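Local coordinates for protein D-threo-3-hydroxyaspartate dehydratase (Delftia, PDB 3WQF) that uses pyridoxal 5'-phosphate and a divalent metal ion to deaminate D-threo-3-hydroxyaspartate to oxaloacetate and ammonium, and also dehydrates D-serine, at residues 289-294 and 328-333. Sequence-based numbering, arbitrary orientation.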
ATOM      1  N   GLY B 289      -1.582  -9.628  -6.557  1.00 43.23           N
ATOM      2  CA  GLY B 289      -2.673  -8.675  -6.655  1.00 40.87           C
ATOM      3  C   GLY B 289      -2.189  -7.315  -6.181  1.00 40.33           C
ATOM      4  O   GLY B 289      -0.942  -7.079  -6.140  1.00 38.41           O
ATOM      5  N   TRP B 290      -3.124  -6.398  -5.850  1.00 38.95           N
ATOM      6  CA  TRP B 290      -2.678  -5.042  -5.452  1.00 39.65           C
ATOM      7  C   TRP B 290      -1.944  -5.025  -4.139  1.00 39.22           C
ATOM      8  O   TRP B 290      -1.235  -4.040  -3.867  1.00 37.56           O
ATOM      9  CB  TRP B 290      -3.769  -3.945  -5.495  1.00 39.73           C
ATOM     10  CG  TRP B 290      -4.923  -4.262  -4.600  1.00 40.46           C
ATOM     11  CD1 TRP B 290      -6.163  -4.807  -4.964  1.00 42.74           C
ATOM     12  CD2 TRP B 290      -4.971  -4.086  -3.145  1.00 40.21           C
ATOM     13  NE1 TRP B 290      -6.966  -4.989  -3.848  1.00 44.45           N
ATOM     14  CE2 TRP B 290      -6.295  -4.577  -2.710  1.00 42.16           C
ATOM     15  CE3 TRP B 290      -4.073  -3.617  -2.184  1.00 38.64           C
ATOM     16  CZ2 TRP B 290      -6.663  -4.594  -1.370  1.00 40.65           C
ATOM     17  CZ3 TRP B 290      -4.464  -3.641  -0.847  1.00 38.88           C
ATOM     18  CH2 TRP B 290      -5.729  -4.110  -0.457  1.00 39.72           C
ATOM     19  N   MET B 291      -2.124  -6.078  -3.299  1.00 40.15           N
ATOM     20  CA  MET B 291      -1.377  -6.167  -2.016  1.00 40.04           C
ATOM     21  C   MET B 291       0.135  -6.217  -2.309  1.00 40.36           C
ATOM     22  O   MET B 291       0.895  -5.494  -1.674  1.00 40.23           O
ATOM     23  CB  MET B 291      -1.778  -7.349  -1.114  1.00 40.15           C
ATOM     24  CG  MET B 291      -1.143  -7.259   0.287  1.00 39.92           C
ATOM     25  SD  MET B 291      -1.578  -5.791   1.286  1.00 40.88           S
ATOM     26  CE  MET B 291      -3.304  -6.201   1.709  1.00 40.10           C
ATOM     27  N   ALA B 292       0.524  -7.035  -3.295  1.00 39.32           N
ATOM     28  CA  ALA B 292       1.896  -7.085  -3.808  1.00 40.38           C
ATOM     29  C   ALA B 292       2.367  -5.862  -4.661  1.00 41.11           C
ATOM     30  O   ALA B 292       3.471  -5.322  -4.438  1.00 41.57           O
ATOM     31  CB  ALA B 292       2.135  -8.423  -4.540  1.00 39.75           C
ATOM     32  N   MET B 293       1.546  -5.431  -5.632  1.00 41.86           N
ATOM     33  CA  MET B 293       1.892  -4.323  -6.507  1.00 41.07           C
ATOM     34  C   MET B 293       1.738  -2.957  -5.838  1.00 40.95           C
ATOM     35  O   MET B 293       2.374  -1.946  -6.266  1.00 39.71           O
ATOM     36  CB  MET B 293       1.066  -4.372  -7.789  1.00 42.15           C
ATOM     37  CG  MET B 293       1.338  -5.603  -8.663  1.00 44.40           C
ATOM     38  SD  MET B 293       3.075  -6.153  -8.759  1.00 45.38           S
ATOM     39  CE  MET B 293       3.932  -4.615  -9.241  1.00 43.90           C
ATOM     40  N   SER B 294       0.906  -2.925  -4.786  1.00 40.00           N
ATOM     41  CA  SER B 294       0.257  -1.658  -4.302  1.00 39.49           C
ATOM     42  C   SER B 294      -0.822  -1.174  -5.296  1.00 40.38           C
ATOM     43  O   SER B 294      -0.885  -1.630  -6.466  1.00 39.92           O
ATOM     44  CB  SER B 294       1.254  -0.501  -4.010  1.00 38.46           C
ATOM     45  OG  SER B 294       1.404   0.311  -5.166  1.00 38.75           O
ATOM     46  N   ASN B 328      -7.096  -7.775  -7.863  1.00 53.48           N
ATOM     47  CA  ASN B 328      -7.802  -7.857  -6.592  1.00 54.28           C
ATOM     48  C   ASN B 328      -6.735  -8.038  -5.521  1.00 50.90           C
ATOM     49  O   ASN B 328      -5.551  -8.018  -5.857  1.00 47.71           O
ATOM     50  CB  ASN B 328      -8.848  -8.967  -6.630  1.00 58.61           C
ATOM     51  CG  ASN B 328     -10.230  -8.426  -7.006  1.00 63.54           C
ATOM     52  OD1 ASN B 328     -11.266  -8.951  -6.582  1.00 66.74           O
ATOM     53  ND2 ASN B 328     -10.245  -7.332  -7.773  1.00 62.08           N
ATOM     54  N   GLN B 329      -7.123  -8.237  -4.263  1.00 49.27           N
ATOM     55  CA  GLN B 329      -6.142  -8.140  -3.167  1.00 46.79           C
ATOM     56  C   GLN B 329      -4.904  -9.080  -3.329  1.00 45.46           C
ATOM     57  O   GLN B 329      -3.739  -8.630  -3.308  1.00 42.48           O
ATOM     58  CB  GLN B 329      -6.808  -8.312  -1.804  1.00 44.44           C
ATOM     59  CG  GLN B 329      -5.913  -7.831  -0.673  1.00 42.96           C
ATOM     60  CD  GLN B 329      -6.682  -7.545   0.613  1.00 42.52           C
ATOM     61  OE1 GLN B 329      -7.775  -6.995   0.569  1.00 43.52           O
ATOM     62  NE2 GLN B 329      -6.116  -7.945   1.758  1.00 42.31           N
ATOM     63  N   GLU B 330      -5.173 -10.365  -3.490  1.00 44.62           N
ATOM     64  CA  GLU B 330      -4.085 -11.315  -3.732  1.00 45.92           C
ATOM     65  C   GLU B 330      -4.131 -11.986  -5.161  1.00 46.89           C
ATOM     66  O   GLU B 330      -3.502 -13.034  -5.344  1.00 45.85           O
ATOM     67  CB  GLU B 330      -4.060 -12.387  -2.606  1.00 44.71           C
ATOM     68  CG  GLU B 330      -3.797 -11.826  -1.200  1.00 42.82           C
ATOM     69  CD  GLU B 330      -2.367 -11.343  -0.997  1.00 42.16           C
ATOM     70  OE1 GLU B 330      -1.450 -11.768  -1.767  1.00 40.61           O
ATOM     71  OE2 GLU B 330      -2.175 -10.504  -0.063  1.00 42.61           O
ATOM     72  N   HIS B 331      -4.908 -11.403  -6.112  1.00 47.12           N
ATOM     73  CA  HIS B 331      -5.073 -11.935  -7.512  1.00 48.89           C
ATOM     74  C   HIS B 331      -4.723 -10.842  -8.478  1.00 48.79           C
ATOM     75  O   HIS B 331      -5.313  -9.745  -8.410  1.00 47.67           O
ATOM     76  CB  HIS B 331      -6.534 -12.274  -7.875  1.00 50.48           C
ATOM     77  CG  HIS B 331      -7.145 -13.390  -7.093  1.00 52.05           C
ATOM     78  ND1 HIS B 331      -7.549 -13.242  -5.810  1.00 51.84           N
ATOM     79  CD2 HIS B 331      -7.489 -14.701  -7.473  1.00 54.14           C
ATOM     80  CE1 HIS B 331      -8.079 -14.415  -5.372  1.00 52.95           C
ATOM     81  NE2 HIS B 331      -8.043 -15.302  -6.395  1.00 53.93           N
ATOM     82  N   GLY B 332      -3.792 -11.123  -9.393  1.00 48.92           N
ATOM     83  CA  GLY B 332      -3.499 -10.213 -10.515  1.00 49.65           C
ATOM     84  C   GLY B 332      -4.155 -10.753 -11.784  1.00 51.78           C
ATOM     85  O   GLY B 332      -4.218 -11.985 -11.965  1.00 51.83           O
ATOM     86  N   ILE B 333      -4.695  -9.859 -12.632  1.00 51.11           N
ATOM     87  CA  ILE B 333      -5.247 -10.282 -13.940  1.00 52.56           C
ATOM     88  C   ILE B 333      -4.213  -9.877 -14.996  1.00 52.67           C
ATOM     89  O   ILE B 333      -3.950  -8.687 -15.231  1.00 51.38           O
ATOM     90  CB  ILE B 333      -6.648  -9.674 -14.300  1.00 53.34           C
ATOM     91  CG1 ILE B 333      -7.671  -9.777 -13.143  1.00 52.60           C
ATOM     92  CG2 ILE B 333      -7.177 -10.233 -15.610  1.00 54.19           C
ATOM     93  CD1 ILE B 333      -8.099 -11.178 -12.788  1.00 53.68           C
TER
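Gly289 sits pressed against the turn 328-331, its CA 3.1 Å from Asn328 O and also in CA-H...O contact with Gln329 O, so the backbones meet with nothing between them. The short helix 290-293 starts here, with Gly289 as its N-cap, and its first two amides are taken by the turn: Trp290 N bonds Asn328 O at 2.9 Å, while Met291 N bonds Gln329 O at 3.0 Å. The indole crosses the Gln329 side chain at a slant. Because Trp290 CG stands between its own backbone N and carbonyl carbon (Trp290 chi1 59°), the ring swings back over the turn and takes Gln329 CA on one face, a CH-pi contact 3.7 Å from the centroid of the five-membered ring. Farther out, Gln329 OE1 comes within 3.3 Å of Trp290 CZ2, the amide turned 50° to the ring. Without the indole, as with an alanine here, Gln329 would probably lose the surface its CA and CG rest on, leaving its extended chain freer to turn.

The turn is the hairpin loop joining antiparallel strands 322-327 and 332-336 in the beta domain beside the PLP-binding barrel of this alanine-racemase-like fold. It points at the second subunit, where Gln329 NE2 makes a weak hydrogen bond to Lys53 O, the backbone of the inferred PLP lysine.

Met291 belongs to the tight part too: its bent chain brings CE to 3.3 Å from Gln329 NE2. Glu330 OE2 touches Met291 CB, but OE1 is held by Trp390 of the second subunit. The looser side is at Asn328, partly exposed, whose CB bond points away from 289-294; its side chain comes no nearer than 5.2 Å to that segment, and its OD1 bonds Arg151 of that same neighbouring subunit.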